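Local structure of 3-ketosteroid-delta4-5alpha-dehydrogenase (Rhodococcus jostii, 4AT2) at residues 28-33 against 245-250; 224-229 against 289-294; 261-264 against 268-271; 451-454 against 460-463. The protein catalyses the FAD-dependent oxidation of 3-keto-5alpha-steroids that introduces the double bond between C4 and C5, a step probably serving bacterial steroid catabolism. One frame throughout, in Å; residues are numbered along the deposited sequence. Where two conformers were deposited one is given.

Interaction 1. Residues 28-33 against 245-250; sequences RPRSAT and GKEVAV
In Arg30 and Glu247 alike, CG stands anti to the backbone N (chi1 171° and 174°), which sends the two side chains at each other from opposite directions over one surface of a mixed beta sheet. The example illustrates a salt bridge between non-adjacent strands: strand 30-31 and strand 246-252 are separated by strands 223-230 and 236-243, so the ion pair spans two intervening strands. Glu247 makes its half of the span with an extended chain, while Arg30 bends at chi2 and passes over Thr227 and Val240. The guanidinium meets the carboxylate through one nitrogen: in one of two Glu247 conformers, NH1 of Arg30 donates to OE2 of Glu247 over 2.9 Å. Arg30 NE donates to Thr34 OG1, and NH2 is also hydrogen-bonded to a flanking residue; these bonds probably limit the rotation of the group. A methionine here would probably leave the Glu247 carboxylate without its cationic mate and Thr34 OG1 without the NE donor. The contact lies at the surface, about 13 Å from the FAD as measured from the Glu247 side chain. The acceptor lies near the guanidinium plane, whereas NH1 of Arg30 approaches Glu247 OE2 from 36° above the carboxylate plane.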
loop_
_atom_site.group_PDB
_atom_site.type_symbol
_atom_site.label_atom_id
_atom_site.label_comp_id
_atom_site.label_asym_id
_atom_site.label_seq_id
_atom_site.Cartn_x
_atom_site.Cartn_y
_atom_site.Cartn_z
ATOM N N ARG A 28 15.868 -7.765 19.561
ATOM C CA ARG A 28 17.018 -8.426 18.960
ATOM C C ARG A 28 17.086 -9.844 19.507
ATOM O O ARG A 28 16.715 -10.066 20.662
ATOM C CB ARG A 28 18.315 -7.673 19.291
ATOM C CG ARG A 28 18.541 -6.429 18.442
ATOM C CD ARG A 28 19.813 -5.692 18.840
ATOM N NE ARG A 28 20.151 -4.610 17.905
ATOM C CZ ARG A 28 20.881 -4.763 16.800
ATOM N NH1 ARG A 28 21.352 -5.963 16.475
ATOM N NH2 ARG A 28 21.147 -3.716 16.013
ATOM N N PRO A 29 17.536 -10.810 18.680
ATOM C CA PRO A 29 17.570 -12.188 19.153
ATOM C C PRO A 29 18.506 -12.369 20.341
ATOM O O PRO A 29 19.539 -11.708 20.434
ATOM C CB PRO A 29 18.113 -12.959 17.946
ATOM C CG PRO A 29 18.883 -11.947 17.167
ATOM C CD PRO A 29 18.051 -10.704 17.300
ATOM N N ARG A 30 18.128 -13.269 21.229
ATOM C CA ARG A 30 18.940 -13.637 22.374
ATOM C C ARG A 30 19.803 -14.838 21.975
ATOM O O ARG A 30 19.307 -15.786 21.373
ATOM C CB ARG A 30 17.996 -13.984 23.524
ATOM C CG ARG A 30 18.645 -14.593 24.748
ATOM C CD ARG A 30 19.032 -13.532 25.757
ATOM N NE ARG A 30 19.419 -14.177 27.005
ATOM C CZ ARG A 30 18.616 -14.328 28.052
ATOM N NH1 ARG A 30 17.372 -13.857 28.020
ATOM N NH2 ARG A 30 19.065 -14.949 29.131
ATOM N N SER A 31 21.100 -14.794 22.286
ATOM C CA SER A 31 21.982 -15.935 22.014
ATOM C C SER A 31 21.684 -17.088 22.974
ATOM O O SER A 31 21.596 -16.877 24.183
ATOM C CB SER A 31 23.457 -15.522 22.141
ATOM O OG SER A 31 24.310 -16.658 22.100
ATOM N N ALA A 32 21.550 -18.299 22.435
ATOM C CA ALA A 32 21.243 -19.484 23.245
ATOM C C ALA A 32 22.296 -19.719 24.328
ATOM O O ALA A 32 21.982 -20.215 25.404
ATOM C CB ALA A 32 21.101 -20.721 22.368
ATOM N N THR A 33 23.540 -19.347 24.041
ATOM C CA THR A 33 24.629 -19.548 25.005
ATOM C C THR A 33 24.430 -18.712 26.272
ATOM O O THR A 33 24.971 -19.050 27.328
ATOM C CB THR A 33 26.010 -19.255 24.385
ATOM O OG1 THR A 33 26.105 -17.867 24.048
ATOM C CG2 THR A 33 26.227 -20.097 23.142
ATOM N N GLY A 245 4.871 -11.969 35.620
ATOM C CA GLY A 245 5.751 -10.903 36.112
ATOM C C GLY A 245 7.244 -11.103 35.944
ATOM O O GLY A 245 8.015 -10.190 36.224
ATOM N N LYS A 246 7.666 -12.284 35.501
ATOM C CA LYS A 246 9.099 -12.549 35.374
ATOM C C LYS A 246 9.496 -13.047 33.989
ATOM O O LYS A 246 8.678 -13.580 33.243
ATOM C CB LYS A 246 9.613 -13.492 36.478
ATOM C CG LYS A 246 9.106 -14.916 36.419
ATOM C CD LYS A 246 9.882 -15.789 37.400
ATOM C CE LYS A 246 9.603 -17.261 37.162
ATOM N NZ LYS A 246 8.173 -17.594 37.406
ATOM N N GLU A 247 10.766 -12.864 33.660
ATOM C CA GLU A 247 11.297 -13.375 32.400
ATOM C C GLU A 247 11.446 -14.888 32.466
ATOM O O GLU A 247 11.976 -15.427 33.447
ATOM C CB GLU A 247 12.645 -12.729 32.055
ATOM C CG GLU A 247 13.293 -13.349 30.822
ATOM C CD GLU A 247 14.543 -12.630 30.356
ATOM O OE1 GLU A 247 14.475 -11.410 30.116
ATOM O OE2 GLU A 247 15.587 -13.298 30.204
ATOM N N VAL A 248 10.969 -15.567 31.423
ATOM C CA VAL A 248 11.134 -17.011 31.282
ATOM C C VAL A 248 11.730 -17.336 29.909
ATOM O O VAL A 248 11.561 -16.570 28.953
ATOM C CB VAL A 248 9.809 -17.781 31.509
ATOM C CG1 VAL A 248 9.293 -17.574 32.931
ATOM C CG2 VAL A 248 8.744 -17.366 30.491
ATOM N N ALA A 249 12.441 -18.459 29.814
ATOM C CA ALA A 249 12.938 -18.934 28.510
ATOM C C ALA A 249 12.317 -20.288 28.196
ATOM O O ALA A 249 12.236 -21.157 29.062
ATOM C CB ALA A 249 14.459 -19.023 28.517
ATOM N N VAL A 250 11.877 -20.462 26.954
ATOM C CA VAL A 250 11.200 -21.687 26.544
ATOM C C VAL A 250 11.958 -22.294 25.373
ATOM O O VAL A 250 12.119 -21.643 24.341
ATOM C CB VAL A 250 9.736 -21.407 26.120
ATOM C CG1 VAL A 250 9.064 -22.694 25.678
ATOM C CG2 VAL A 250 8.947 -20.754 27.258
#

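Interaction 2. Residues 224-229 against 289-294; sequences RVQTLV and DGRSIL. With FAD (flavin-adenine dinucleotide), chain D.
Arg291, the first residue of helix 291-297, grips the carbonyl oxygen of Gln226 side-on with two nitrogens, and this is the tight part of the contact. NE of Arg291 donates to Gln226 O over 2.8 Å, in the carbonyl plane and on a lone pair; NH2 of Arg291 reaches the same Gln226 O at 3.0 Å from above that plane. The bend at chi2 (81°) swings the guanidinium across to the strand, edge first. Elsewhere the fit is slacker: in one Thr227 conformer CG2 lies 4.2 Å from Arg291 NH2, and Gln226 CB, though pointing away overall, touches that NH2 at 3.9 Å. Toward the exposed end, around Arg224, the helix segment makes no contact. Gln226 and Thr227 together face Val240 in a classic beta bulge. One residue earlier, the backbone reads the adenine edge of FAD, Val225 N donating to FAD N1A over 2.9 Å and FAD N6A donating to Val225 O over 3.2 Å. At the helix start, Asp289 OD1 accepts from Arg291 N in an Asx turn. The cation probably polarises the Gln226 peptide, and because its acceptor is a main-chain oxygen, the link bypasses the Gln226 side-chain amide.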
loop_
_atom_site.group_PDB
_atom_site.type_symbol
_atom_site.label_atom_id
_atom_site.label_comp_id
_atom_site.label_asym_id
_atom_site.label_seq_id
_atom_site.Cartn_x
_atom_site.Cartn_y
_atom_site.Cartn_z
ATOM N N ARG A 224 3.651 -13.669 27.568
ATOM C CA ARG A 224 3.871 -12.652 26.560
ATOM C C ARG A 224 5.224 -12.873 25.890
ATOM O O ARG A 224 6.254 -12.482 26.415
ATOM C CB ARG A 224 3.785 -11.248 27.154
ATOM C CG ARG A 224 3.794 -10.165 26.073
ATOM C CD ARG A 224 3.724 -8.769 26.658
ATOM N NE ARG A 224 4.934 -8.436 27.408
ATOM C CZ ARG A 224 5.094 -7.326 28.123
ATOM N NH1 ARG A 224 4.117 -6.424 28.190
ATOM N NH2 ARG A 224 6.231 -7.115 28.770
ATOM N N VAL A 225 5.218 -13.508 24.724
ATOM C CA VAL A 225 6.472 -13.783 24.034
ATOM C C VAL A 225 7.088 -12.462 23.590
ATOM O O VAL A 225 6.378 -11.591 23.096
ATOM C CB VAL A 225 6.261 -14.748 22.840
ATOM C CG1 VAL A 225 7.569 -15.004 22.100
ATOM C CG2 VAL A 225 5.672 -16.061 23.323
ATOM N N GLN A 226 8.404 -12.327 23.774
ATOM C CA GLN A 226 9.109 -11.064 23.556
ATOM C C GLN A 226 10.170 -11.119 22.463
ATOM O O GLN A 226 10.304 -10.175 21.684
ATOM C CB GLN A 226 9.789 -10.608 24.850
ATOM C CG GLN A 226 8.837 -10.167 25.951
ATOM C CD GLN A 226 9.535 -10.087 27.292
ATOM O OE1 GLN A 226 9.251 -9.206 28.106
ATOM N NE2 GLN A 226 10.458 -11.001 27.527
ATOM N N THR A 227 10.968 -12.189 22.439
ATOM C CA THR A 227 12.129 -12.283 21.537
ATOM C C THR A 227 12.428 -13.741 21.182
ATOM O O THR A 227 12.125 -14.637 21.971
ATOM C CB THR A 227 13.419 -11.687 22.170
ATOM O OG1 THR A 227 14.106 -12.691 22.923
ATOM C CG2 THR A 227 13.129 -10.513 23.099
ATOM N N LEU A 228 13.070 -13.964 20.039
ATOM C CA LEU A 228 13.491 -15.299 19.644
ATOM C C LEU A 228 14.887 -15.571 20.178
ATOM O O LEU A 228 15.689 -14.648 20.318
ATOM C CB LEU A 228 13.488 -15.419 18.122
ATOM C CG LEU A 228 12.092 -15.212 17.499
ATOM C CD1 LEU A 228 12.164 -14.982 15.997
ATOM C CD2 LEU A 228 11.177 -16.392 17.795
ATOM N N VAL A 229 15.163 -16.839 20.472
ATOM C CA VAL A 229 16.492 -17.274 20.862
ATOM C C VAL A 229 17.108 -18.012 19.675
ATOM O O VAL A 229 16.467 -18.880 19.084
ATOM C CB VAL A 229 16.449 -18.227 22.071
ATOM C CG1 VAL A 229 17.860 -18.651 22.464
ATOM C CG2 VAL A 229 15.747 -17.563 23.247
ATOM N N ASP A 289 -0.345 -6.712 18.321
ATOM C CA ASP A 289 0.566 -5.559 18.388
ATOM C C ASP A 289 1.819 -5.703 17.514
ATOM O O ASP A 289 2.765 -4.923 17.644
ATOM C CB ASP A 289 0.964 -5.272 19.844
ATOM C CG ASP A 289 1.729 -6.413 20.477
ATOM O OD1 ASP A 289 2.110 -7.362 19.762
ATOM O OD2 ASP A 289 1.962 -6.351 21.708
ATOM N N GLY A 290 1.814 -6.710 16.652
ATOM C CA GLY A 290 2.868 -6.892 15.650
ATOM C C GLY A 290 4.171 -7.470 16.174
ATOM O O GLY A 290 5.129 -7.607 15.415
ATOM N N ARG A 291 4.216 -7.807 17.465
ATOM C CA ARG A 291 5.472 -8.253 18.077
ATOM C C ARG A 291 6.153 -9.403 17.331
ATOM O O ARG A 291 7.386 -9.359 17.147
ATOM C CB ARG A 291 5.281 -8.611 19.559
ATOM C CG ARG A 291 6.577 -8.924 20.316
ATOM C CD ARG A 291 7.310 -7.666 20.752
ATOM N NE ARG A 291 8.547 -7.957 21.489
ATOM C CZ ARG A 291 9.250 -7.051 22.167
ATOM N NH1 ARG A 291 8.837 -5.782 22.218
ATOM N NH2 ARG A 291 10.373 -7.398 22.790
ATOM N N SER A 292 5.376 -10.409 16.905
ATOM C CA SER A 292 5.975 -11.550 16.203
ATOM C C SER A 292 6.526 -11.177 14.832
ATOM O O SER A 292 7.515 -11.762 14.402
ATOM C CB SER A 292 5.019 -12.732 16.089
ATOM O OG SER A 292 3.864 -12.393 15.364
ATOM N N ILE A 293 5.901 -10.214 14.161
ATOM C CA ILE A 293 6.440 -9.708 12.902
ATOM C C ILE A 293 7.802 -9.077 13.171
ATOM O O ILE A 293 8.778 -9.378 12.483
ATOM C CB ILE A 293 5.476 -8.704 12.210
ATOM C CG1 ILE A 293 4.207 -9.434 11.751
ATOM C CG2 ILE A 293 6.186 -8.054 11.027
ATOM C CD1 ILE A 293 3.029 -8.546 11.378
ATOM N N LEU A 294 7.871 -8.220 14.183
ATOM C CA LEU A 294 9.119 -7.527 14.516
ATOM C C LEU A 294 10.222 -8.483 14.969
ATOM O O LEU A 294 11.383 -8.320 14.579
ATOM C CB LEU A 294 8.863 -6.439 15.569
ATOM C CG LEU A 294 7.864 -5.322 15.201
ATOM C CD1 LEU A 294 7.648 -4.395 16.391
ATOM C CD2 LEU A 294 8.291 -4.535 13.955
HETATM P PA FAD D . -5.874 -14.864 16.955
HETATM O O1A FAD D . -7.011 -15.782 16.725
HETATM O O2A FAD D . -6.144 -13.520 17.487
HETATM O O5B FAD D . -4.836 -15.602 17.925
HETATM C C5B FAD D . -3.598 -14.982 18.287
HETATM C C4B FAD D . -3.297 -15.316 19.758
HETATM O O4B FAD D . -1.969 -14.803 19.998
HETATM C C3B FAD D . -4.247 -14.541 20.681
HETATM O O3B FAD D . -4.858 -15.464 21.617
HETATM C C2B FAD D . -3.338 -13.523 21.376
HETATM O O2B FAD D . -3.785 -13.279 22.736
HETATM C C1B FAD D . -1.986 -14.234 21.345
HETATM N N9A FAD D . -0.823 -13.325 21.442
HETATM C C8A FAD D . -0.689 -12.077 20.975
HETATM N N7A FAD D . 0.533 -11.647 21.283
HETATM C C5A FAD D . 1.177 -12.635 21.936
HETATM C C6A FAD D . 2.414 -12.758 22.477
HETATM N N6A FAD D . 3.265 -11.736 22.387
HETATM N N1A FAD D . 2.807 -13.883 23.098
HETATM C C2A FAD D . 1.944 -14.965 23.191
HETATM N N3A FAD D . 0.674 -14.829 22.637
HETATM C C4A FAD D . 0.326 -13.665 22.027
HETATM N N1 FAD D . -12.002 -13.613 9.664
HETATM C C2 FAD D . -12.533 -14.674 8.953
HETATM O O2 FAD D . -11.815 -15.293 8.179
HETATM N N3 FAD D . -13.877 -15.036 9.123
HETATM C C4 FAD D . -14.700 -14.304 9.981
HETATM O O4 FAD D . -15.881 -14.643 10.094
HETATM C C4X FAD D . -14.163 -13.227 10.695
HETATM N N5 FAD D . -14.938 -12.480 11.520
HETATM C C5X FAD D . -14.459 -11.319 12.008
HETATM C C6 FAD D . -15.317 -10.416 12.644
HETATM C C7 FAD D . -14.829 -9.217 13.169
HETATM C C7M FAD D . -15.739 -8.345 13.800
HETATM C C8 FAD D . -13.458 -8.905 13.048
HETATM C C8M FAD D . -12.897 -7.717 13.561
HETATM C C9 FAD D . -12.603 -9.815 12.423
HETATM C C9A FAD D . -13.101 -11.010 11.882
HETATM N N10 FAD D . -12.282 -11.882 11.243
HETATM C C10 FAD D . -12.818 -12.886 10.536
HETATM C "C1'" FAD D . -10.801 -11.821 11.354
HETATM C "C2'" FAD D . -10.300 -12.969 12.243
HETATM O "O2'" FAD D . -11.044 -12.890 13.461
HETATM C "C3'" FAD D . -8.799 -12.825 12.541
HETATM O "O3'" FAD D . -8.078 -12.274 11.424
HETATM C "C4'" FAD D . -8.213 -14.197 12.912
HETATM O "O4'" FAD D . -8.955 -14.715 14.026
HETATM C "C5'" FAD D . -6.738 -14.068 13.301
HETATM O "O5'" FAD D . -6.218 -15.387 13.557
HETATM P P FAD D . -4.798 -15.564 14.298
HETATM O O1P FAD D . -3.736 -14.898 13.537
HETATM O O2P FAD D . -4.666 -17.013 14.667
HETATM O O3P FAD D . -4.986 -14.606 15.604
#

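Interaction 3. Residues 261-264 against 268-271; sequences GSFA and KMIE. With FAD (flavin-adenine dinucleotide), chain D.
Phe263 and Met269 cross obliquely, the aromatic ring reaching toward helix 267-273 from the loop that follows strand 255-258. With chi1 at 66°, Phe263 CG sits between its own backbone N and carbonyl carbon, and this turn brings CD2 and CE2 to the helix. Phe263 CD2 meets Met269 CB at 3.5 Å, closer than any other pair of side-chain atoms here. Beyond CB the Met269 chain runs straight and then bends at chi3, bringing CE back to 3.7 Å from Phe263 CB. The sulfur makes a Met-aromatic contact, Met269 SD lying 5.2 Å from the Phe263 ring centroid and 47° off the ring normal. One residue on, Ile270 CD1 comes within 4.0 Å of Phe263 CE2, while Ile270 CG1 rests 3.4 Å from Ala264 O. A serine in place of Phe263 would probably open a gap between loop and helix and leave the Met269 thioether without its aromatic partner. The same loop carries an ST turn, Ser262 OG accepting from Ala264 N over 3.2 Å; this hydroxyl is also hydrogen-bonded to His288 ND1, whose residue is in turn hydrogen-bonded to FAD, and Gly261 CA lies 3.6 Å from FAD O1P. The chemistry is thus divided: apolar packing, probably helped by a long, oblique sulfur-aromatic contact, joins the loop to its helix, and polar bonds shape the end that borders the cofactor's phosphates.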
loop_
_atom_site.group_PDB
_atom_site.type_symbol
_atom_site.label_atom_id
_atom_site.label_comp_id
_atom_site.label_asym_id
_atom_site.label_seq_id
_atom_site.Cartn_x
_atom_site.Cartn_y
_atom_site.Cartn_z
ATOM N N GLY A 261 -0.959 -13.309 15.776
ATOM C CA GLY A 261 -1.878 -12.327 15.207
ATOM C C GLY A 261 -1.205 -11.146 14.541
ATOM O O GLY A 261 0.001 -11.146 14.311
ATOM N N SER A 262 -2.009 -10.122 14.274
ATOM C CA SER A 262 -1.637 -9.040 13.350
ATOM C C SER A 262 -0.940 -7.877 14.040
ATOM O O SER A 262 -0.580 -7.972 15.214
ATOM C CB SER A 262 -2.895 -8.547 12.636
ATOM O OG SER A 262 -3.671 -7.709 13.491
ATOM N N PHE A 263 -0.747 -6.781 13.295
ATOM C CA PHE A 263 -0.191 -5.547 13.864
ATOM C C PHE A 263 -1.206 -4.422 14.002
ATOM O O PHE A 263 -0.828 -3.275 14.224
ATOM C CB PHE A 263 1.055 -5.047 13.107
ATOM C CG PHE A 263 0.812 -4.595 11.676
ATOM C CD1 PHE A 263 0.813 -5.514 10.619
ATOM C CD2 PHE A 263 0.657 -3.238 11.372
ATOM C CE1 PHE A 263 0.641 -5.089 9.298
ATOM C CE2 PHE A 263 0.495 -2.812 10.055
ATOM C CZ PHE A 263 0.486 -3.739 9.014
ATOM N N ALA A 264 -2.488 -4.764 13.905
ATOM C CA ALA A 264 -3.556 -3.752 13.836
ATOM C C ALA A 264 -3.531 -2.723 14.974
ATOM O O ALA A 264 -3.894 -1.565 14.770
ATOM C CB ALA A 264 -4.920 -4.423 13.773
ATOM N N LYS A 268 2.541 2.747 15.547
ATOM C CA LYS A 268 3.732 3.050 14.741
ATOM C C LYS A 268 3.682 2.270 13.433
ATOM O O LYS A 268 3.918 2.827 12.356
ATOM C CB LYS A 268 5.022 2.707 15.503
ATOM C CG LYS A 268 6.303 2.714 14.657
ATOM C CD LYS A 268 7.525 2.302 15.481
ATOM C CE LYS A 268 8.802 2.267 14.653
ATOM N NZ LYS A 268 9.926 1.592 15.386
ATOM N N MET A 269 3.362 0.984 13.543
ATOM C CA MET A 269 3.285 0.119 12.370
ATOM C C MET A 269 2.129 0.479 11.450
ATOM O O MET A 269 2.274 0.404 10.233
ATOM C CB MET A 269 3.211 -1.347 12.779
ATOM C CG MET A 269 4.530 -1.859 13.337
ATOM S SD MET A 269 4.479 -3.588 13.842
ATOM C CE MET A 269 4.637 -4.380 12.239
ATOM N N ILE A 270 0.985 0.853 12.019
ATOM C CA ILE A 270 -0.154 1.296 11.191
ATOM C C ILE A 270 0.253 2.532 10.385
ATOM O O ILE A 270 0.008 2.605 9.185
ATOM C CB ILE A 270 -1.424 1.573 12.038
ATOM C CG1 ILE A 270 -2.039 0.263 12.536
ATOM C CG2 ILE A 270 -2.453 2.388 11.251
ATOM C CD1 ILE A 270 -2.598 -0.636 11.438
ATOM N N GLU A 271 0.929 3.478 11.034
ATOM C CA GLU A 271 1.318 4.696 10.329
ATOM C C GLU A 271 2.337 4.416 9.223
ATOM O O GLU A 271 2.234 4.968 8.127
ATOM C CB GLU A 271 1.839 5.745 11.308
ATOM C CG GLU A 271 2.276 7.040 10.644
ATOM C CD GLU A 271 3.008 7.952 11.606
ATOM O OE1 GLU A 271 4.053 7.543 12.157
ATOM O OE2 GLU A 271 2.539 9.082 11.803
HETATM P PA FAD D . -5.874 -14.864 16.955
HETATM O O1A FAD D . -7.011 -15.782 16.725
HETATM O O2A FAD D . -6.144 -13.520 17.487
HETATM O O5B FAD D . -4.836 -15.602 17.925
HETATM C C5B FAD D . -3.598 -14.982 18.287
HETATM C C4B FAD D . -3.297 -15.316 19.758
HETATM O O4B FAD D . -1.969 -14.803 19.998
HETATM C C3B FAD D . -4.247 -14.541 20.681
HETATM O O3B FAD D . -4.858 -15.464 21.617
HETATM C C2B FAD D . -3.338 -13.523 21.376
HETATM O O2B FAD D . -3.785 -13.279 22.736
HETATM C C1B FAD D . -1.986 -14.234 21.345
HETATM N N9A FAD D . -0.823 -13.325 21.442
HETATM C C8A FAD D . -0.689 -12.077 20.975
HETATM N N7A FAD D . 0.533 -11.647 21.283
HETATM C C5A FAD D . 1.177 -12.635 21.936
HETATM C C6A FAD D . 2.414 -12.758 22.477
HETATM N N6A FAD D . 3.265 -11.736 22.387
HETATM N N1A FAD D . 2.807 -13.883 23.098
HETATM C C2A FAD D . 1.944 -14.965 23.191
HETATM N N3A FAD D . 0.674 -14.829 22.637
HETATM C C4A FAD D . 0.326 -13.665 22.027
HETATM N N1 FAD D . -12.002 -13.613 9.664
HETATM C C2 FAD D . -12.533 -14.674 8.953
HETATM O O2 FAD D . -11.815 -15.293 8.179
HETATM N N3 FAD D . -13.877 -15.036 9.123
HETATM C C4 FAD D . -14.700 -14.304 9.981
HETATM O O4 FAD D . -15.881 -14.643 10.094
HETATM C C4X FAD D . -14.163 -13.227 10.695
HETATM N N5 FAD D . -14.938 -12.480 11.520
HETATM C C5X FAD D . -14.459 -11.319 12.008
HETATM C C6 FAD D . -15.317 -10.416 12.644
HETATM C C7 FAD D . -14.829 -9.217 13.169
HETATM C C7M FAD D . -15.739 -8.345 13.800
HETATM C C8 FAD D . -13.458 -8.905 13.048
HETATM C C8M FAD D . -12.897 -7.717 13.561
HETATM C C9 FAD D . -12.603 -9.815 12.423
HETATM C C9A FAD D . -13.101 -11.010 11.882
HETATM N N10 FAD D . -12.282 -11.882 11.243
HETATM C C10 FAD D . -12.818 -12.886 10.536
HETATM C "C1'" FAD D . -10.801 -11.821 11.354
HETATM C "C2'" FAD D . -10.300 -12.969 12.243
HETATM O "O2'" FAD D . -11.044 -12.890 13.461
HETATM C "C3'" FAD D . -8.799 -12.825 12.541
HETATM O "O3'" FAD D . -8.078 -12.274 11.424
HETATM C "C4'" FAD D . -8.213 -14.197 12.912
HETATM O "O4'" FAD D . -8.955 -14.715 14.026
HETATM C "C5'" FAD D . -6.738 -14.068 13.301
HETATM O "O5'" FAD D . -6.218 -15.387 13.557
HETATM P P FAD D . -4.798 -15.564 14.298
HETATM O O1P FAD D . -3.736 -14.898 13.537
HETATM O O2P FAD D . -4.666 -17.013 14.667
HETATM O O3P FAD D . -4.986 -14.606 15.604
#

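Interaction 4. Residues 451-454 against 460-463; sequences GLRT and VLHV
Leu461 lies obliquely across Arg453, and its side chain can be followed atom by atom. CB of Leu461 comes first, 3.7 Å from Arg453 O; CG of Leu461 follows, 4.1 Å from that same oxygen. At the tip, CD1 of Leu461 rests against the aliphatic part of the arginine, 3.7 Å from Arg453 CG, and borders the carbonyl carbon of Thr454. Standing anti to its own carbonyl carbon (chi1 -68°), CG of Leu461 directs the isobutyl group along this path. The backbone beneath supplies the polar link: Leu461 N donates to Arg453 O over 2.9 Å, nearly straight at 174°. Thr454 and Val460 lie opposite each other, and their methyls Thr454 CG2 and Val460 CG2 approach to 4.3 Å. Val460 also touches Leu471 and Ala473 of the parallel sheet, and Leu452 CD1 lies 4.5 Å from Val460 CG2. Arg453 also packs on Ala272 of the second subunit. The whole is an isolated beta bridge, Thr454 with Val460, closing a five-residue connection where strand 444-452 hands over to strand 459-461 near the subunit interface of this FAD-binding fold.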
loop_
_atom_site.group_PDB
_atom_site.type_symbol
_atom_site.label_atom_id
_atom_site.label_comp_id
_atom_site.label_asym_id
_atom_site.label_seq_id
_atom_site.Cartn_x
_atom_site.Cartn_y
_atom_site.Cartn_z
ATOM N N GLY A 451 2.051 -9.148 6.433
ATOM C CA GLY A 451 2.918 -9.671 7.492
ATOM C C GLY A 451 4.090 -10.431 6.929
ATOM O O GLY A 451 4.520 -10.193 5.801
ATOM N N LEU A 452 4.603 -11.354 7.737
ATOM C CA LEU A 452 5.746 -12.155 7.338
ATOM C C LEU A 452 5.495 -12.936 6.057
ATOM O O LEU A 452 4.393 -13.441 5.823
ATOM C CB LEU A 452 6.114 -13.120 8.462
ATOM C CG LEU A 452 6.564 -12.451 9.770
ATOM C CD1 LEU A 452 6.566 -13.491 10.891
ATOM C CD2 LEU A 452 7.923 -11.758 9.635
ATOM N N ARG A 453 6.540 -13.050 5.244
ATOM C CA ARG A 453 6.501 -13.845 4.033
ATOM C C ARG A 453 6.804 -15.302 4.411
ATOM O O ARG A 453 7.825 -15.585 5.062
ATOM C CB ARG A 453 7.552 -13.314 3.047
ATOM C CG ARG A 453 7.627 -14.085 1.740
ATOM C CD ARG A 453 6.528 -13.687 0.780
ATOM N NE ARG A 453 6.722 -14.303 -0.534
ATOM C CZ ARG A 453 7.192 -13.667 -1.611
ATOM N NH1 ARG A 453 7.514 -12.370 -1.561
ATOM N NH2 ARG A 453 7.323 -14.334 -2.756
ATOM N N THR A 454 5.919 -16.210 4.006
ATOM C CA THR A 454 6.083 -17.630 4.321
ATOM C C THR A 454 5.898 -18.501 3.083
ATOM O O THR A 454 5.211 -18.116 2.125
ATOM C CB THR A 454 5.069 -18.128 5.378
ATOM O OG1 THR A 454 3.735 -17.926 4.889
ATOM C CG2 THR A 454 5.247 -17.428 6.750
ATOM N N VAL A 460 9.132 -19.404 7.654
ATOM C CA VAL A 460 9.339 -17.960 7.538
ATOM C C VAL A 460 10.540 -17.712 6.633
ATOM O O VAL A 460 11.623 -18.265 6.857
ATOM C CB VAL A 460 9.557 -17.308 8.925
ATOM C CG1 VAL A 460 9.940 -15.842 8.782
ATOM C CG2 VAL A 460 8.284 -17.444 9.763
ATOM N N LEU A 461 10.353 -16.893 5.604
ATOM C CA LEU A 461 11.428 -16.633 4.649
ATOM C C LEU A 461 12.286 -15.434 5.029
ATOM O O LEU A 461 11.776 -14.351 5.353
ATOM C CB LEU A 461 10.867 -16.451 3.232
ATOM C CG LEU A 461 10.253 -17.706 2.594
ATOM C CD1 LEU A 461 9.488 -17.297 1.343
ATOM C CD2 LEU A 461 11.313 -18.748 2.256
ATOM N N HIS A 462 13.594 -15.647 4.980
ATOM C CA HIS A 462 14.584 -14.584 5.059
ATOM C C HIS A 462 14.550 -13.777 3.784
ATOM O O HIS A 462 14.055 -14.258 2.744
ATOM C CB HIS A 462 15.956 -15.245 5.234
ATOM C CG HIS A 462 17.067 -14.311 5.647
ATOM N ND1 HIS A 462 17.838 -13.658 4.752
ATOM C CD2 HIS A 462 17.564 -13.985 6.899
ATOM C CE1 HIS A 462 18.763 -12.935 5.403
ATOM N NE2 HIS A 462 18.606 -13.144 6.714
ATOM N N VAL A 463 15.057 -12.543 3.832
ATOM C CA VAL A 463 15.210 -11.723 2.616
ATOM C C VAL A 463 16.099 -12.377 1.543
ATOM O O VAL A 463 16.033 -12.014 0.359
ATOM C CB VAL A 463 15.667 -10.265 2.897
ATOM C CG1 VAL A 463 14.555 -9.484 3.589
ATOM C CG2 VAL A 463 16.957 -10.225 3.714
#

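In the fold
From the N terminus, strand 30-31 is the first partner, and interaction 1 closes a loop of some 200 residues when the chain reaches 245-250. Before that closure, 224-229 has already opened interaction 2, which ends at 289-294, so the two loops cross. They also touch, because strands 30-31 and 223-230 are neighbours in one mixed sheet. Interaction 3 is nested within the loop of interaction 2, and Gly290 meets Ser262 where they join; both border FAD. Interaction 4 follows in series, a short local closure whose Leu452 packs against Ile293. Together they run from the peripheral sheet through helices 291-297 and 267-273 to the strands near the second subunit.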